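Local coordinates for aromatic-L-amino-acid decarboxylase (Catharanthus roseus, PDB 6EEW), which catalyses the pyridoxal-phosphate-dependent decarboxylation of L-tryptophan to tryptamine and of 5-hydroxy-L-tryptophan to serotonin, at residues S199-T204 with T229-S234; N219-P224 with R239-D244. All blocks are in the same frame, centred on the assembly; numbering follows the deposited sequence.

Contact 1 (S199-T204 with T229-S234)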
# COMPACT_ATOMS: atom_id res chain seq x y z
N SER A 199 -16.82 -6.28 -17.24
CA SER A 199 -17.44 -5.34 -18.18
C SER A 199 -16.40 -4.65 -19.05
O SER A 199 -15.29 -4.34 -18.60
CB SER A 199 -18.24 -4.28 -17.42
OG SER A 199 -18.52 -3.19 -18.29
N ASP A 200 -16.78 -4.37 -20.30
CA ASP A 200 -15.93 -3.55 -21.16
C ASP A 200 -15.83 -2.11 -20.68
O ASP A 200 -15.05 -1.34 -21.24
CB ASP A 200 -16.44 -3.59 -22.61
CG ASP A 200 -17.83 -2.96 -22.77
OD1 ASP A 200 -18.34 -2.37 -21.79
OD2 ASP A 200 -18.41 -3.06 -23.87
N GLN A 201 -16.57 -1.75 -19.63
CA GLN A 201 -16.46 -0.46 -18.97
C GLN A 201 -15.42 -0.47 -17.86
O GLN A 201 -15.24 0.54 -17.18
CB GLN A 201 -17.82 -0.03 -18.40
CG GLN A 201 -18.90 0.08 -19.46
CD GLN A 201 -18.49 1.07 -20.52
OE1 GLN A 201 -18.17 2.21 -20.22
NE2 GLN A 201 -18.51 0.63 -21.77
N THR A 202 -14.80 -1.62 -17.61
CA THR A 202 -13.68 -1.72 -16.69
C THR A 202 -12.55 -2.47 -17.39
O THR A 202 -12.24 -3.61 -17.04
CB THR A 202 -14.09 -2.43 -15.41
OG1 THR A 202 -14.54 -3.74 -15.74
CG2 THR A 202 -15.20 -1.65 -14.72
N HIS A 203 -11.98 -1.86 -18.42
CA HIS A 203 -10.96 -2.53 -19.22
C HIS A 203 -9.56 -1.96 -19.00
O HIS A 203 -8.62 -2.37 -19.69
CB HIS A 203 -11.30 -2.46 -20.71
CG HIS A 203 -11.10 -1.11 -21.32
ND1 HIS A 203 -11.98 -0.07 -21.15
CD2 HIS A 203 -10.09 -0.62 -22.09
CE1 HIS A 203 -11.54 1.00 -21.79
NE2 HIS A 203 -10.40 0.69 -22.37
N THR A 204 -9.39 -1.02 -18.07
CA THR A 204 -8.06 -0.49 -17.79
C THR A 204 -7.40 -1.14 -16.59
O THR A 204 -6.18 -1.36 -16.61
CB THR A 204 -8.14 1.02 -17.53
OG1 THR A 204 -9.08 1.62 -18.43
CG2 THR A 204 -6.78 1.66 -17.74
N THR A 229 -28.52 -0.69 -22.25
CA THR A 229 -28.51 -0.98 -20.82
C THR A 229 -27.77 0.09 -20.02
O THR A 229 -27.37 -0.16 -18.87
CB THR A 229 -27.88 -2.36 -20.56
OG1 THR A 229 -26.57 -2.41 -21.13
CG2 THR A 229 -28.74 -3.45 -21.20
N ASP A 230 -27.57 1.27 -20.61
CA ASP A 230 -26.74 2.31 -20.01
C ASP A 230 -25.33 1.81 -19.73
O ASP A 230 -24.71 2.20 -18.73
CB ASP A 230 -27.38 2.88 -18.74
CG ASP A 230 -28.73 3.54 -19.02
OD1 ASP A 230 -28.92 4.06 -20.15
OD2 ASP A 230 -29.57 3.58 -18.09
N PHE A 231 -24.84 0.92 -20.60
CA PHE A 231 -23.48 0.38 -20.52
C PHE A 231 -23.25 -0.37 -19.21
O PHE A 231 -22.14 -0.37 -18.66
CB PHE A 231 -22.42 1.47 -20.72
CG PHE A 231 -22.57 2.21 -22.02
CD1 PHE A 231 -22.22 1.60 -23.22
CD2 PHE A 231 -23.07 3.50 -22.04
CE1 PHE A 231 -22.37 2.28 -24.43
CE2 PHE A 231 -23.21 4.18 -23.24
CZ PHE A 231 -22.86 3.57 -24.43
N GLY A 232 -24.32 -0.93 -18.66
CA GLY A 232 -24.22 -1.92 -17.62
C GLY A 232 -24.26 -3.30 -18.22
O GLY A 232 -24.71 -3.48 -19.35
N ILE A 233 -23.74 -4.29 -17.49
CA ILE A 233 -23.70 -5.65 -18.01
C ILE A 233 -25.11 -6.21 -18.18
O ILE A 233 -25.94 -6.14 -17.26
CB ILE A 233 -22.85 -6.56 -17.11
CG1 ILE A 233 -21.39 -6.11 -17.14
CG2 ILE A 233 -22.97 -8.01 -17.56
CD1 ILE A 233 -20.44 -7.04 -16.40
N SER A 234 -25.39 -6.76 -19.34
CA SER A 234 -26.64 -7.48 -19.53
C SER A 234 -26.49 -8.91 -19.05
O SER A 234 -25.62 -9.64 -19.56
CB SER A 234 -27.06 -7.46 -20.98
OG SER A 234 -28.00 -8.49 -21.20

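Contact 2 (N219-P224 with R239-D244)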
# COMPACT_ATOMS: atom_id res chain seq x y z
N ASN A 219 -7.90 -15.76 -21.89
CA ASN A 219 -8.95 -16.15 -20.95
C ASN A 219 -9.45 -14.97 -20.12
O ASN A 219 -10.14 -15.18 -19.11
CB ASN A 219 -8.45 -17.27 -20.04
CG ASN A 219 -8.21 -18.56 -20.79
OD1 ASN A 219 -8.50 -18.67 -21.98
ND2 ASN A 219 -7.70 -19.57 -20.09
N ILE A 220 -9.11 -13.75 -20.53
CA ILE A 220 -9.61 -12.52 -19.92
C ILE A 220 -10.65 -11.96 -20.89
O ILE A 220 -10.29 -11.54 -21.99
CB ILE A 220 -8.48 -11.51 -19.69
CG1 ILE A 220 -7.40 -12.11 -18.78
CG2 ILE A 220 -9.02 -10.23 -19.09
CD1 ILE A 220 -6.19 -11.19 -18.56
N ARG A 221 -11.93 -11.98 -20.50
CA ARG A 221 -13.04 -11.67 -21.39
C ARG A 221 -13.80 -10.43 -20.93
O ARG A 221 -14.30 -10.38 -19.80
CB ARG A 221 -13.97 -12.88 -21.52
CG ARG A 221 -13.20 -14.15 -21.95
CD ARG A 221 -14.14 -15.22 -22.48
NE ARG A 221 -14.84 -14.76 -23.67
CZ ARG A 221 -15.95 -15.30 -24.14
NH1 ARG A 221 -16.50 -16.33 -23.50
NH2 ARG A 221 -16.53 -14.82 -25.23
N LEU A 222 -13.88 -9.43 -21.81
CA LEU A 222 -14.66 -8.22 -21.57
C LEU A 222 -16.06 -8.36 -22.18
O LEU A 222 -16.21 -8.54 -23.39
CB LEU A 222 -13.96 -7.00 -22.17
CG LEU A 222 -12.58 -6.53 -21.70
CD1 LEU A 222 -12.25 -5.25 -22.45
CD2 LEU A 222 -12.52 -6.32 -20.20
N ILE A 223 -17.08 -8.24 -21.33
CA ILE A 223 -18.48 -8.36 -21.74
C ILE A 223 -18.91 -7.08 -22.45
O ILE A 223 -18.92 -6.00 -21.84
CB ILE A 223 -19.37 -8.66 -20.54
CG1 ILE A 223 -18.81 -9.85 -19.76
CG2 ILE A 223 -20.76 -9.00 -21.01
CD1 ILE A 223 -19.32 -9.92 -18.35
N PRO A 224 -19.27 -7.16 -23.72
CA PRO A 224 -19.72 -5.96 -24.43
C PRO A 224 -20.99 -5.37 -23.84
O PRO A 224 -21.90 -6.10 -23.43
CB PRO A 224 -19.95 -6.46 -25.86
CG PRO A 224 -20.09 -7.96 -25.73
CD PRO A 224 -19.18 -8.33 -24.60
N ARG A 239 -24.55 -14.71 -19.51
CA ARG A 239 -24.92 -16.12 -19.48
C ARG A 239 -24.54 -16.79 -20.77
O ARG A 239 -24.02 -17.92 -20.78
CB ARG A 239 -26.42 -16.29 -19.24
CG ARG A 239 -26.86 -17.71 -19.55
CD ARG A 239 -28.33 -17.88 -19.30
NE ARG A 239 -28.65 -17.68 -17.89
CZ ARG A 239 -28.51 -18.61 -16.96
NH1 ARG A 239 -28.07 -19.82 -17.28
NH2 ARG A 239 -28.83 -18.33 -15.70
N LYS A 240 -24.80 -16.12 -21.89
CA LYS A 240 -24.44 -16.69 -23.18
C LYS A 240 -22.93 -16.94 -23.25
O LYS A 240 -22.48 -18.02 -23.65
CB LYS A 240 -24.90 -15.76 -24.30
CG LYS A 240 -24.58 -16.26 -25.69
CD LYS A 240 -25.22 -17.63 -25.87
CE LYS A 240 -24.92 -18.23 -27.23
NZ LYS A 240 -25.45 -19.62 -27.32
N MET A 241 -22.14 -15.95 -22.81
CA MET A 241 -20.69 -16.11 -22.82
C MET A 241 -20.25 -17.27 -21.93
O MET A 241 -19.42 -18.09 -22.33
CB MET A 241 -20.02 -14.80 -22.38
CG MET A 241 -20.25 -13.62 -23.32
SD MET A 241 -19.65 -12.05 -22.65
CE MET A 241 -17.89 -12.38 -22.51
N VAL A 242 -20.78 -17.34 -20.71
CA VAL A 242 -20.38 -18.39 -19.78
C VAL A 242 -20.72 -19.76 -20.34
O VAL A 242 -19.91 -20.70 -20.26
CB VAL A 242 -21.04 -18.17 -18.41
CG1 VAL A 242 -20.78 -19.37 -17.50
CG2 VAL A 242 -20.53 -16.88 -17.76
N GLU A 243 -21.90 -19.91 -20.94
CA GLU A 243 -22.29 -21.22 -21.42
C GLU A 243 -21.48 -21.63 -22.65
O GLU A 243 -21.18 -22.82 -22.83
CB GLU A 243 -23.80 -21.25 -21.69
CG GLU A 243 -24.58 -21.18 -20.38
CD GLU A 243 -26.09 -21.12 -20.56
OE1 GLU A 243 -26.55 -20.64 -21.63
OE2 GLU A 243 -26.82 -21.53 -19.63
N ASP A 244 -21.12 -20.67 -23.50
CA ASP A 244 -20.22 -20.99 -24.61
C ASP A 244 -18.85 -21.40 -24.09
O ASP A 244 -18.23 -22.33 -24.62
CB ASP A 244 -20.13 -19.82 -25.58
CG ASP A 244 -21.45 -19.58 -26.32
OD1 ASP A 244 -22.36 -20.43 -26.24
OD2 ASP A 244 -21.58 -18.53 -26.99

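Contact 1 (S199-T204 with T229-S234)
Two donors of one residue grip Ser199 O: Thr202 N at 2.9 Å and Thr202 OG1 at 3.0 Å from Ser199 O, both arriving from the same face of the carbonyl plane. The first closes a type I beta turn from Ser199 to Thr202, where strand 194-199 leaves the central mixed sheet of this fold-type I pyridoxal phosphate enzyme. An ST turn lies within it, since Ser199 OG accepts from Gln201 N at 2.8 Å with an N-H...O angle of 162°. Turning OG away from its own backbone N (chi1 164°) sets that oxygen beside the carbonyl carbon, where Gln201 N can reach it. Its CB instead meets the sec-butyl chain of the facing loop, Ser199 CB lying 3.7 Å from Ile233 CG1.

The partner, residues 229-234, begins with a type I' turn from Thr229 to Gly232, reinforced by Thr229 OG1 bonding Gly232 O at 2.8 Å. No hydrogen bond joins the two segments, so the evidence for their fit is contact alone. With CG set beside its own backbone N, Gln201 lays that methylene against the second turn, Gln201 CG lying 3.4 Å from Phe231 O; the bend at chi2 then swings the amide toward the Phe231 side chain, its plane 38° from the ring's. The amide is fixed by Gln201 NE2 donating to Asp200 OD1 at 3.0 Å, meeting that oxygen from above the carboxylate plane, and also by a hydrogen bond to Thr225 OG1. Val462 of strand 459-462 touches both Gln201 and Phe231, bringing a second sheet to the contact. His203, which binds L-tryptophan, follows on the same loop. Between the side chains, the contact is looser: Gln201 CD is 4.0 Å from Phe231 CB.

Contact 2 (N219-P224 with R239-D244)
A strand and the helix packed on it, two elements of the alpha/beta domain of a fold-type I pyridoxal phosphate enzyme, meet here through one methionine, Met241. Strand 220-223 is one of the two edge strands of the mixed sheet within the chain, and helix 235-247 leads from it to strand 251-258, parallel to it but beyond the intervening strand 194-199: a beta-alpha-beta crossover. The short axes of strand 220-223 and helix 239-244 run nearly antiparallel at 154° and approach to 10.4 Å, as a helix returning across the sheet should.

Met241 carries the helix side. Its thioether lies against Ile223, with Met241 SD 3.6 Å from Ile223 CG2 and 3.7 Å from Ile223 CG1, so the sulfur touches both branches. Pro224 adds a looser touch, its CD 4.2 Å from Met241 SD. Met241 is extended as far as the sulfur and then bends at chi3 (63°), which turns the methyl onto the guanidinium of Arg221. There Met241 CE lies over the centre of one face, 3.9 Å from Arg221 CZ. The two side chains come from opposite directions, so the strand arginine reaches the helix while the helix methionine reaches the strand.

The arginine's polar end looks further along the helix: NH1 forms a salt bridge with Asp245, which would help fix the rotation of the flat group beneath the methyl. Val242, by contrast, points away from the strand 220-223 and touches Phe280 of helix 270-280, and also Tyr197 of strand 194-199. Back at the strand, Arg221 NH1 passes 3.6 Å from Met241 O, close, but not a hydrogen bond.

How the contacts relate
From the N terminus the segments run 199-204, 219-224, 229-234, 239-244, so the two contacts cross instead of nesting. Contact 1 closes a 24-residue loop that holds helix 206-212 and strand 220-223; contact 2 closes a 14-residue loop running from that strand into helix 235-247. Their centres are about 12 Å apart and they touch directly. Asp200 N lies 3.1 Å from Ile223 O, probably a hydrogen bond continuing the pairing of the neighbouring parallel strands 194-199 and 220-223. Ile223 also meets contact 1 through its CD1, 3.7 Å from Ile233 CD1. Together they tie the sheet's edge strand to the loops at one end and the returning helix.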